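Local coordinates for GH5 (Bacteroidetes bacterium AC2a, PDB 4YHE), which probably hydrolyses the beta-1,4-glucan chains of cellulose, as a family 5 glycoside hydrolase built on a beta/alpha barrel, at residues A[120-125]-A[187-192]; A[144-149]-A[157-162]; A[196-201]-A[207-212]; A[283-286]-A[290-293]. All blocks are in the same frame, centred on the assembly; numbering follows the deposited sequence.

All four contacts are buried in one eight-stranded beta/alpha barrel, although each has an exposed residue in its segments. Interactions 2, 3 and 4 each press a helix end onto a barrel strand reached a few residues later, whereas interaction 1, the farthest from the chain centre, lies within the helical shell and joins helix 181-199 to the start of the short helix 122-127. Interactions 1 and 3 share helix 181-199; interactions 2 and 3 lie on neighbouring strands, their centres about 6 Å apart. Interactions 1, 2 and 4 are apolar across the contact, around an indole, a phenyl ring and a valine. Only interaction 3 adds hydrogen bonds between its segments, from a buried arginine.

Interaction 1: residues A[120-125]-A[187-192]; sequences LDLPAA and NEWNQV
W189 pushes its indole out from helix 181-199 into the angle where the chain at L120 and D121 turns into helix 122-127, and two leucines sandwich its six-membered ring. L120 takes one face: its CD1 lies 3.8 Å from the centroid of the W189 six-membered ring, 23° off the ring normal, a CH-pi contact displaced toward the rim. L120 and W189 run antiparallel alongside each other, and the closest pair is L120 CD1 to W189 CZ3 at 3.5 Å. L122 CD1 covers the opposite face, more loosely, again near the rim. With the W189 CG set anti to its own carbonyl carbon (chi1 -75°), the indole points its benzo edge at the backbone: CH2 of W189 stands 3.6 Å from L122 CA, and the carbonyl carbon of D121 lies in the ring plane. The methyl of A125 comes in obliquely, its CB 3.6 Å from W189 CZ2. The start of helix 122-127 is itself capped: D121 is its N-cap, and D121 OD1 accepts from A124 N at 3.1 Å, met from above the carboxylate plane. Replacing W189 with an alanine would probably leave L120 and L122 without the surface they clasp, and N132 without its indole partner. Nothing polar passes between the two segments: W189 NE1 instead donates to N132 OD1 on helix 129-149, so the indole grips the 120-125 segment, at the start of helix 122-127, by dispersion and shape while its one polar atom is bonded to a third helix.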
loop_
_atom_site.group_PDB
_atom_site.type_symbol
_atom_site.label_atom_id
_atom_site.label_comp_id
_atom_site.label_asym_id
_atom_site.label_seq_id
_atom_site.Cartn_x
_atom_site.Cartn_y
_atom_site.Cartn_z
ATOM N N LEU A 120 7.060 9.912 14.136
ATOM C CA LEU A 120 6.783 8.494 14.257
ATOM C C LEU A 120 8.076 7.688 14.035
ATOM O O LEU A 120 8.395 7.264 12.923
ATOM C CB LEU A 120 5.678 8.164 13.251
ATOM C CG LEU A 120 5.057 6.797 13.265
ATOM C CD1 LEU A 120 4.599 6.404 14.664
ATOM C CD2 LEU A 120 3.885 6.798 12.274
ATOM N N ASP A 121 8.849 7.528 15.119
ATOM C CA ASP A 121 10.267 7.201 15.051
ATOM C C ASP A 121 10.511 5.879 15.762
ATOM O O ASP A 121 10.564 5.835 16.981
ATOM C CB ASP A 121 11.058 8.333 15.739
ATOM C CG ASP A 121 12.561 8.202 15.594
ATOM O OD1 ASP A 121 13.107 7.080 15.508
ATOM O OD2 ASP A 121 13.232 9.249 15.625
ATOM N N LEU A 122 10.678 4.801 15.000
ATOM C CA LEU A 122 10.754 3.476 15.607
ATOM C C LEU A 122 12.032 3.242 16.468
ATOM O O LEU A 122 11.924 2.789 17.586
ATOM C CB LEU A 122 10.587 2.386 14.542
ATOM C CG LEU A 122 10.641 0.949 15.089
ATOM C CD1 LEU A 122 9.459 0.641 15.977
ATOM C CD2 LEU A 122 10.704 -0.020 13.928
ATOM N N PRO A 123 13.232 3.525 15.934
ATOM C CA PRO A 123 14.416 3.347 16.794
ATOM C C PRO A 123 14.355 4.183 18.065
ATOM O O PRO A 123 14.726 3.694 19.139
ATOM C CB PRO A 123 15.577 3.814 15.904
ATOM C CG PRO A 123 15.079 3.614 14.505
ATOM C CD PRO A 123 13.607 3.877 14.553
ATOM N N ALA A 124 13.870 5.412 17.960
ATOM C CA ALA A 124 13.694 6.267 19.145
ATOM C C ALA A 124 12.761 5.653 20.184
ATOM O O ALA A 124 13.008 5.737 21.398
ATOM C CB ALA A 124 13.206 7.651 18.744
ATOM N N ALA A 125 11.708 4.989 19.712
ATOM C CA ALA A 125 10.769 4.291 20.586
ATOM C C ALA A 125 11.336 3.035 21.256
ATOM O O ALA A 125 10.983 2.713 22.402
ATOM C CB ALA A 125 9.534 3.895 19.779
ATOM N N ASN A 187 4.178 -3.937 16.749
ATOM C CA ASN A 187 2.961 -4.596 17.183
ATOM C C ASN A 187 2.173 -3.789 18.188
ATOM O O ASN A 187 0.980 -3.669 18.052
ATOM C CB ASN A 187 3.234 -6.009 17.684
ATOM C CG ASN A 187 3.501 -6.984 16.550
ATOM O OD1 ASN A 187 2.927 -6.897 15.457
ATOM N ND2 ASN A 187 4.374 -7.910 16.798
ATOM N N GLU A 188 2.849 -3.183 19.162
ATOM C CA GLU A 188 2.201 -2.278 20.093
ATOM C C GLU A 188 1.554 -1.052 19.401
ATOM O O GLU A 188 0.452 -0.616 19.783
ATOM C CB GLU A 188 3.206 -1.765 21.122
ATOM C CG GLU A 188 3.789 -2.853 22.003
ATOM C CD GLU A 188 4.930 -2.343 22.876
ATOM O OE1 GLU A 188 5.130 -1.128 22.965
ATOM O OE2 GLU A 188 5.641 -3.170 23.454
ATOM N N TRP A 189 2.260 -0.477 18.432
ATOM C CA TRP A 189 1.735 0.675 17.703
ATOM C C TRP A 189 0.453 0.290 16.978
ATOM O O TRP A 189 -0.515 1.028 17.000
ATOM C CB TRP A 189 2.744 1.193 16.704
ATOM C CG TRP A 189 3.908 1.971 17.326
ATOM C CD1 TRP A 189 4.177 2.154 18.655
ATOM C CD2 TRP A 189 4.958 2.612 16.607
ATOM N NE1 TRP A 189 5.311 2.910 18.802
ATOM C CE2 TRP A 189 5.830 3.191 17.566
ATOM C CE3 TRP A 189 5.259 2.751 15.242
ATOM C CZ2 TRP A 189 6.953 3.916 17.203
ATOM C CZ3 TRP A 189 6.407 3.448 14.874
ATOM C CH2 TRP A 189 7.237 4.051 15.871
ATOM N N ASN A 190 0.438 -0.855 16.320
ATOM C CA ASN A 190 -0.789 -1.271 15.624
ATOM C C ASN A 190 -1.937 -1.471 16.612
ATOM O O ASN A 190 -3.085 -1.116 16.309
ATOM C CB ASN A 190 -0.613 -2.534 14.780
ATOM C CG ASN A 190 0.051 -2.278 13.422
ATOM O OD1 ASN A 190 -0.054 -1.196 12.826
ATOM N ND2 ASN A 190 0.761 -3.291 12.935
ATOM N N GLN A 191 -1.645 -2.027 17.796
ATOM C CA GLN A 191 -2.698 -2.204 18.811
ATOM C C GLN A 191 -3.298 -0.856 19.223
ATOM O O GLN A 191 -4.518 -0.696 19.277
ATOM C CB GLN A 191 -2.151 -2.931 20.040
ATOM C CG GLN A 191 -3.186 -3.287 21.098
ATOM C CD GLN A 191 -4.193 -4.282 20.598
ATOM O OE1 GLN A 191 -3.857 -5.430 20.337
ATOM N NE2 GLN A 191 -5.433 -3.854 20.457
ATOM N N VAL A 192 -2.424 0.096 19.509
ATOM C CA VAL A 192 -2.824 1.451 19.885
ATOM C C VAL A 192 -3.675 2.138 18.791
ATOM O O VAL A 192 -4.687 2.761 19.097
ATOM C CB VAL A 192 -1.568 2.255 20.267
ATOM C CG1 VAL A 192 -1.776 3.756 20.174
ATOM C CG2 VAL A 192 -1.134 1.856 21.686
#

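Interaction 2: residues A[144-149]-A[157-162]; sequences LQIGKR and LVFETL
In the beta/alpha barrel, helix 129-149 hands the chain back to the fourth strand, 157-160, and the return is packed by I146 and G147 of the helix against the ring of F159. F159 faces outward to the helical shell, while the neighbouring E160 lies on the interior side, where it forms a salt bridge with R59 and a hydrogen bond with Y292. The F159 ring fits its helix in two ways. I146 lays a methyl over one face, and G147 meets the ring edge with its backbone: its CA sits near the ring plane, 3.8 Å from F159 CE2. The CA atoms of G147 and F159 are 8.7 Å apart. F159 also packs on I100 of the preceding strand, I197 of helix 181-199 and N204, and R207 makes a cation-pi interaction with its ring. I146 also touches I100, so both segments rest on strand 97-101. The I146 branch that does the touching is CG2, placed anti to the backbone N (CG1 having chi1 -67°), and it stands 4.0 Å from F159 CZ.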
loop_
_atom_site.group_PDB
_atom_site.type_symbol
_atom_site.label_atom_id
_atom_site.label_comp_id
_atom_site.label_asym_id
_atom_site.label_seq_id
_atom_site.Cartn_x
_atom_site.Cartn_y
_atom_site.Cartn_z
ATOM N N LEU A 144 -8.039 9.062 16.630
ATOM C CA LEU A 144 -9.317 9.479 17.199
ATOM C C LEU A 144 -9.969 10.569 16.344
ATOM O O LEU A 144 -11.151 10.486 16.044
ATOM C CB LEU A 144 -9.117 9.996 18.618
ATOM C CG LEU A 144 -9.143 8.984 19.755
ATOM C CD1 LEU A 144 -8.819 9.705 21.064
ATOM C CD2 LEU A 144 -10.507 8.296 19.849
ATOM N N GLN A 145 -9.182 11.568 15.940
ATOM C CA GLN A 145 -9.701 12.684 15.134
ATOM C C GLN A 145 -10.149 12.225 13.773
ATOM O O GLN A 145 -11.232 12.610 13.294
ATOM C CB GLN A 145 -8.646 13.780 14.999
ATOM C CG GLN A 145 -8.413 14.543 16.283
ATOM C CD GLN A 145 -7.244 15.484 16.196
ATOM O OE1 GLN A 145 -7.358 16.583 15.639
ATOM N NE2 GLN A 145 -6.109 15.077 16.751
ATOM N N ILE A 146 -9.315 11.388 13.137
ATOM C CA ILE A 146 -9.632 10.867 11.849
ATOM C C ILE A 146 -10.914 10.071 11.912
ATOM O O ILE A 146 -11.788 10.249 11.079
ATOM C CB ILE A 146 -8.498 9.989 11.255
ATOM C CG1 ILE A 146 -7.274 10.851 10.958
ATOM C CG2 ILE A 146 -8.972 9.287 10.002
ATOM C CD1 ILE A 146 -6.003 10.079 10.657
ATOM N N GLY A 147 -11.019 9.165 12.877
ATOM C CA GLY A 147 -12.231 8.380 13.028
ATOM C C GLY A 147 -13.464 9.257 13.307
ATOM O O GLY A 147 -14.543 9.011 12.770
ATOM N N LYS A 148 -13.316 10.273 14.139
ATOM C CA LYS A 148 -14.469 11.142 14.436
ATOM C C LYS A 148 -14.967 11.886 13.209
ATOM O O LYS A 148 -16.168 12.012 13.029
ATOM C CB LYS A 148 -14.154 12.107 15.558
ATOM C CG LYS A 148 -14.271 11.419 16.906
ATOM C CD LYS A 148 -13.780 12.313 18.032
ATOM C CE LYS A 148 -13.694 11.541 19.342
ATOM N NZ LYS A 148 -12.787 12.272 20.261
ATOM N N ARG A 149 -14.067 12.312 12.324
ATOM C CA ARG A 149 -14.492 12.960 11.078
ATOM C C ARG A 149 -15.319 12.015 10.211
ATOM O O ARG A 149 -16.301 12.426 9.565
ATOM C CB ARG A 149 -13.260 13.452 10.304
ATOM C CG ARG A 149 -13.579 14.306 9.114
ATOM C CD ARG A 149 -14.055 15.686 9.570
ATOM N NE ARG A 149 -14.036 16.493 8.402
ATOM C CZ ARG A 149 -13.396 17.625 8.209
ATOM N NH1 ARG A 149 -12.718 18.270 9.154
ATOM N NH2 ARG A 149 -13.509 18.129 7.012
ATOM N N LEU A 157 -14.988 2.649 3.330
ATOM C CA LEU A 157 -13.810 3.413 3.795
ATOM C C LEU A 157 -12.991 2.557 4.779
ATOM O O LEU A 157 -13.487 2.177 5.835
ATOM C CB LEU A 157 -14.231 4.723 4.461
ATOM C CG LEU A 157 -13.118 5.605 5.059
ATOM C CD1 LEU A 157 -12.114 5.977 3.978
ATOM C CD2 LEU A 157 -13.669 6.848 5.717
ATOM N N VAL A 158 -11.742 2.264 4.398
ATOM C CA VAL A 158 -10.801 1.445 5.167
ATOM C C VAL A 158 -9.730 2.350 5.768
ATOM O O VAL A 158 -9.249 3.267 5.100
ATOM C CB VAL A 158 -10.096 0.421 4.248
ATOM C CG1 VAL A 158 -9.036 -0.388 5.000
ATOM C CG2 VAL A 158 -11.080 -0.517 3.550
ATOM N N PHE A 159 -9.394 2.128 7.027
ATOM C CA PHE A 159 -8.274 2.813 7.645
ATOM C C PHE A 159 -7.078 1.857 7.670
ATOM O O PHE A 159 -7.209 0.715 8.132
ATOM C CB PHE A 159 -8.564 3.221 9.088
ATOM C CG PHE A 159 -9.613 4.286 9.256
ATOM C CD1 PHE A 159 -10.088 5.024 8.195
ATOM C CD2 PHE A 159 -10.102 4.564 10.521
ATOM C CE1 PHE A 159 -11.050 5.995 8.391
ATOM C CE2 PHE A 159 -11.062 5.542 10.736
ATOM C CZ PHE A 159 -11.537 6.259 9.665
ATOM N N GLU A 160 -5.924 2.332 7.205
ATOM C CA GLU A 160 -4.674 1.597 7.294
ATOM C C GLU A 160 -3.806 2.317 8.330
ATOM O O GLU A 160 -3.544 3.509 8.188
ATOM C CB GLU A 160 -4.029 1.553 5.929
ATOM C CG GLU A 160 -2.650 0.923 5.863
ATOM C CD GLU A 160 -2.062 1.095 4.474
ATOM O OE1 GLU A 160 -2.528 0.420 3.507
ATOM O OE2 GLU A 160 -1.160 1.952 4.360
ATOM N N THR A 161 -3.406 1.599 9.375
ATOM C CA THR A 161 -2.896 2.228 10.592
ATOM C C THR A 161 -1.633 3.048 10.402
ATOM O O THR A 161 -1.489 4.121 11.013
ATOM C CB THR A 161 -2.618 1.198 11.704
ATOM O OG1 THR A 161 -1.784 0.140 11.227
ATOM C CG2 THR A 161 -3.904 0.606 12.195
ATOM N N LEU A 162 -0.712 2.485 9.627
ATOM C CA LEU A 162 0.646 2.974 9.440
ATOM C C LEU A 162 1.091 2.525 8.056
ATOM O O LEU A 162 0.431 1.693 7.434
ATOM C CB LEU A 162 1.588 2.330 10.451
ATOM C CG LEU A 162 1.187 2.440 11.914
ATOM C CD1 LEU A 162 2.061 1.540 12.766
ATOM C CD2 LEU A 162 1.376 3.880 12.334
#

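Interaction 3: residues A[196-201]-A[207-212]; sequences AIRAAG and RYIGVP
R198 reaches down from the last turns of helix 181-199 to seize the backbone carbonyl of R207 with two nitrogens at once. NH1 of R198 donates to R207 O at 2.8 Å, in the carbonyl plane and on a lone pair, with an N-H...O angle of 157°. The second bond, R198 NH2 to R207 O at 3.1 Å, is more bent and arrives nearly along the C=O axis. The carbonyl oxygen lies 4° out of the guanidinium plane, so both grips use the group's edge. A bend at chi2 (-54°) curls the arginine back to do this. R198 NE forms a salt bridge with D230, and NH1 also donates to N204 O. Apolar packing covers one guanidinium face: I209 CD1 stands 3.4 Å from R198 CZ, centrally over it. The side chains of I197 and I209 meet tip to tip, I209 CD1 lying 3.7 Å from I197 CG2. A methionine in place of R198 would probably leave R207 O without these two donors and D230 without its charged mate. The R207 guanidinium turns elsewhere, donating from NH2 to D153 O and N204 OD1 and from NH1 to L157 O. The contact joins the end of helix 181-199 to strand 209-212 and to R207 in the lead-in, with strand 157-160 to one side of that strand, strand 236-242 to the other, and helix 129-149 touching I197 through W143.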
loop_
_atom_site.group_PDB
_atom_site.type_symbol
_atom_site.label_atom_id
_atom_site.label_comp_id
_atom_site.label_asym_id
_atom_site.label_seq_id
_atom_site.Cartn_x
_atom_site.Cartn_y
_atom_site.Cartn_z
ATOM N N ALA A 196 -7.676 3.178 19.234
ATOM C CA ALA A 196 -8.118 4.549 18.909
ATOM C C ALA A 196 -9.259 4.591 17.889
ATOM O O ALA A 196 -10.256 5.306 18.080
ATOM C CB ALA A 196 -6.951 5.383 18.419
ATOM N N ILE A 197 -9.120 3.827 16.822
ATOM C CA ILE A 197 -10.130 3.782 15.775
ATOM C C ILE A 197 -11.462 3.271 16.322
ATOM O O ILE A 197 -12.533 3.866 16.087
ATOM C CB ILE A 197 -9.642 2.955 14.579
ATOM C CG1 ILE A 197 -8.469 3.700 13.906
ATOM C CG2 ILE A 197 -10.760 2.713 13.575
ATOM C CD1 ILE A 197 -7.624 2.868 12.942
ATOM N N ARG A 198 -11.392 2.187 17.079
ATOM C CA ARG A 198 -12.582 1.605 17.694
ATOM C C ARG A 198 -13.203 2.562 18.699
ATOM O O ARG A 198 -14.413 2.604 18.777
ATOM C CB ARG A 198 -12.263 0.265 18.362
ATOM C CG ARG A 198 -11.763 -0.805 17.399
ATOM C CD ARG A 198 -12.686 -1.055 16.225
ATOM N NE ARG A 198 -12.184 -2.125 15.364
ATOM C CZ ARG A 198 -12.435 -2.252 14.059
ATOM N NH1 ARG A 198 -13.154 -1.349 13.400
ATOM N NH2 ARG A 198 -11.924 -3.276 13.389
ATOM N N ALA A 199 -12.395 3.340 19.428
ATOM C CA ALA A 199 -12.924 4.354 20.370
ATOM C C ALA A 199 -13.549 5.594 19.683
ATOM O O ALA A 199 -14.173 6.422 20.340
ATOM C CB ALA A 199 -11.843 4.797 21.350
ATOM N N ALA A 200 -13.381 5.745 18.376
ATOM C CA ALA A 200 -13.805 6.972 17.701
ATOM C C ALA A 200 -15.296 6.972 17.388
ATOM O O ALA A 200 -15.830 7.993 16.944
ATOM C CB ALA A 200 -12.990 7.175 16.416
ATOM N N GLY A 201 -15.960 5.835 17.585
ATOM C CA GLY A 201 -17.431 5.793 17.575
ATOM C C GLY A 201 -18.050 5.570 16.213
ATOM O O GLY A 201 -17.371 5.595 15.177
ATOM N N ARG A 207 -15.581 -0.980 10.984
ATOM C CA ARG A 207 -14.759 -0.653 9.819
ATOM C C ARG A 207 -13.628 -1.684 9.691
ATOM O O ARG A 207 -13.064 -2.114 10.710
ATOM C CB ARG A 207 -14.134 0.741 10.016
ATOM C CG ARG A 207 -13.307 1.236 8.838
ATOM C CD ARG A 207 -12.788 2.673 8.985
ATOM N NE ARG A 207 -13.744 3.657 9.493
ATOM C CZ ARG A 207 -14.879 4.036 8.907
ATOM N NH1 ARG A 207 -15.276 3.528 7.753
ATOM N NH2 ARG A 207 -15.646 4.948 9.500
ATOM N N TYR A 208 -13.301 -2.066 8.463
ATOM C CA TYR A 208 -12.069 -2.812 8.204
ATOM C C TYR A 208 -10.848 -1.960 8.460
ATOM O O TYR A 208 -10.787 -0.817 8.027
ATOM C CB TYR A 208 -12.046 -3.344 6.807
ATOM C CG TYR A 208 -13.020 -4.469 6.649
ATOM C CD1 TYR A 208 -12.669 -5.758 7.031
ATOM C CD2 TYR A 208 -14.285 -4.254 6.151
ATOM C CE1 TYR A 208 -13.566 -6.804 6.916
ATOM C CE2 TYR A 208 -15.193 -5.296 6.022
ATOM C CZ TYR A 208 -14.825 -6.565 6.422
ATOM O OH TYR A 208 -15.680 -7.629 6.288
ATOM N N ILE A 209 -9.893 -2.518 9.188
ATOM C CA ILE A 209 -8.644 -1.835 9.457
ATOM C C ILE A 209 -7.461 -2.657 8.937
ATOM O O ILE A 209 -7.301 -3.822 9.321
ATOM C CB ILE A 209 -8.447 -1.605 10.939
ATOM C CG1 ILE A 209 -9.584 -0.752 11.534
ATOM C CG2 ILE A 209 -7.093 -0.963 11.196
ATOM C CD1 ILE A 209 -9.547 -0.696 13.036
ATOM N N GLY A 210 -6.640 -2.047 8.076
ATOM C CA GLY A 210 -5.423 -2.683 7.566
ATOM C C GLY A 210 -4.271 -2.438 8.515
ATOM O O GLY A 210 -4.064 -1.319 8.951
ATOM N N VAL A 211 -3.537 -3.492 8.847
ATOM C CA VAL A 211 -2.359 -3.364 9.691
ATOM C C VAL A 211 -1.129 -3.974 8.988
ATOM O O VAL A 211 -1.202 -5.062 8.401
ATOM C CB VAL A 211 -2.544 -4.003 11.080
ATOM C CG1 VAL A 211 -3.564 -3.262 11.888
ATOM C CG2 VAL A 211 -2.902 -5.482 10.993
ATOM N N PRO A 212 0.024 -3.271 9.058
ATOM C CA PRO A 212 1.210 -3.794 8.367
ATOM C C PRO A 212 2.237 -4.378 9.293
ATOM O O PRO A 212 2.218 -4.065 10.508
ATOM C CB PRO A 212 1.779 -2.548 7.717
ATOM C CG PRO A 212 1.514 -1.482 8.687
ATOM C CD PRO A 212 0.169 -1.828 9.314
#

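Interaction 4: residues A[283-286]-A[290-293]; sequences MYIR and PVYF
V291, the first residue of the seventh barrel strand, presses its CG2 methyl between Y284 and I285 at the end of helix 270-285. The tight part is here: V291 CG2 lies 3.4 Å from Y284 CB and approaches the Y284 ring obliquely, near CG and CD2. The valine lies roughly perpendicular to the tyrosine side chain. V291 CG2 is anti to its carbonyl carbon, while CG1 (chi1 -178°) takes the place anti to N, which leaves CG2 as the branch that touches. I285 reaches the start of the strand from the next position along the chain. Its chi2 of -63° bends CD1 round to the backbone, 3.6 Å from V291 N and 4.0 Å from P290 CA, with V291 CG2 at 3.9 Å from I285 CD1. The chain turns sharply, and the CA atoms of I285 and P290 are just 5.4 Å apart.

The loose side begins one residue away in each direction along the chain. M283 and R286 are exposed and take no part across the contact, although M283 CG covers one face of the Y284 ring, 3.5 Å above its plane. Y284 also meets V238 on the adjacent strand and V222 on helix 218-224. With no hydrogen bond between the segments, what crosses is apolar packing, of methyls on a ring, a side chain and the backbone, while the strand's own backbone polar groups bond to the neighbouring strands, Y292 to V238 and V240 and F293 to S327 and L329.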
loop_
_atom_site.group_PDB
_atom_site.type_symbol
_atom_site.label_atom_id
_atom_site.label_comp_id
_atom_site.label_asym_id
_atom_site.label_seq_id
_atom_site.Cartn_x
_atom_site.Cartn_y
_atom_site.Cartn_z
ATOM N N MET A 283 -0.666 -18.217 5.773
ATOM C CA MET A 283 -0.706 -17.585 7.074
ATOM C C MET A 283 -2.041 -16.874 7.359
ATOM O O MET A 283 -2.518 -16.878 8.480
ATOM C CB MET A 283 0.438 -16.584 7.218
ATOM C CG MET A 283 0.590 -16.042 8.617
ATOM S SD MET A 283 1.206 -17.317 9.741
ATOM C CE MET A 283 1.427 -16.378 11.245
ATOM N N TYR A 284 -2.640 -16.272 6.337
ATOM C CA TYR A 284 -3.730 -15.351 6.537
ATOM C C TYR A 284 -5.006 -15.853 5.787
ATOM O O TYR A 284 -5.998 -16.208 6.419
ATOM C CB TYR A 284 -3.308 -13.928 6.113
ATOM C CG TYR A 284 -2.107 -13.389 6.910
ATOM C CD1 TYR A 284 -2.133 -13.338 8.287
ATOM C CD2 TYR A 284 -0.954 -12.944 6.258
ATOM C CE1 TYR A 284 -1.043 -12.838 9.022
ATOM C CE2 TYR A 284 0.150 -12.482 6.969
ATOM C CZ TYR A 284 0.110 -12.426 8.335
ATOM O OH TYR A 284 1.242 -11.949 9.047
ATOM N N ILE A 285 -4.967 -15.870 4.480
ATOM C CA ILE A 285 -6.178 -16.109 3.700
ATOM C C ILE A 285 -6.823 -17.440 4.129
ATOM O O ILE A 285 -8.027 -17.503 4.369
ATOM C CB ILE A 285 -5.908 -16.178 2.212
ATOM C CG1 ILE A 285 -5.323 -14.865 1.661
ATOM C CG2 ILE A 285 -7.186 -16.566 1.450
ATOM C CD1 ILE A 285 -6.208 -13.642 1.776
ATOM N N ARG A 286 -6.003 -18.488 4.205
ATOM C CA ARG A 286 -6.468 -19.840 4.543
ATOM C C ARG A 286 -7.165 -19.891 5.912
ATOM O O ARG A 286 -7.984 -20.762 6.159
ATOM C CB ARG A 286 -5.264 -20.802 4.459
ATOM C CG ARG A 286 -5.578 -22.269 4.616
ATOM C CD ARG A 286 -4.410 -23.180 4.246
ATOM N NE ARG A 286 -3.220 -23.016 5.102
ATOM C CZ ARG A 286 -2.160 -23.843 5.091
ATOM N NH1 ARG A 286 -2.131 -24.887 4.272
ATOM N NH2 ARG A 286 -1.116 -23.623 5.897
ATOM N N PRO A 290 -8.088 -11.494 5.603
ATOM C CA PRO A 290 -7.716 -10.928 4.295
ATOM C C PRO A 290 -6.343 -10.285 4.264
ATOM O O PRO A 290 -5.837 -9.790 5.286
ATOM C CB PRO A 290 -8.789 -9.864 4.014
ATOM C CG PRO A 290 -9.536 -9.714 5.303
ATOM C CD PRO A 290 -9.126 -10.733 6.290
ATOM N N VAL A 291 -5.776 -10.295 3.063
ATOM C CA VAL A 291 -4.483 -9.684 2.776
ATOM C C VAL A 291 -4.642 -8.822 1.533
ATOM O O VAL A 291 -5.274 -9.215 0.584
ATOM C CB VAL A 291 -3.392 -10.733 2.450
ATOM C CG1 VAL A 291 -2.051 -10.062 2.193
ATOM C CG2 VAL A 291 -3.285 -11.752 3.554
ATOM N N TYR A 292 -4.043 -7.636 1.553
ATOM C CA TYR A 292 -4.009 -6.789 0.384
ATOM C C TYR A 292 -2.619 -6.201 0.268
ATOM O O TYR A 292 -1.957 -5.932 1.276
ATOM C CB TYR A 292 -5.079 -5.695 0.405
ATOM C CG TYR A 292 -4.849 -4.588 1.429
ATOM C CD1 TYR A 292 -5.231 -4.752 2.756
ATOM C CD2 TYR A 292 -4.259 -3.380 1.058
ATOM C CE1 TYR A 292 -5.032 -3.744 3.694
ATOM C CE2 TYR A 292 -4.045 -2.364 1.993
ATOM C CZ TYR A 292 -4.442 -2.541 3.300
ATOM O OH TYR A 292 -4.269 -1.568 4.211
ATOM N N PHE A 293 -2.205 -6.045 -0.972
ATOM C CA PHE A 293 -1.042 -5.261 -1.318
ATOM C C PHE A 293 -1.455 -3.785 -1.356
ATOM O O PHE A 293 -2.064 -3.324 -2.312
ATOM C CB PHE A 293 -0.370 -5.761 -2.606
ATOM C CG PHE A 293 0.409 -7.037 -2.413
ATOM C CD1 PHE A 293 -0.217 -8.269 -2.549
ATOM C CD2 PHE A 293 1.760 -7.006 -2.046
ATOM C CE1 PHE A 293 0.489 -9.447 -2.343
ATOM C CE2 PHE A 293 2.466 -8.177 -1.790
ATOM C CZ PHE A 293 1.823 -9.415 -1.938
#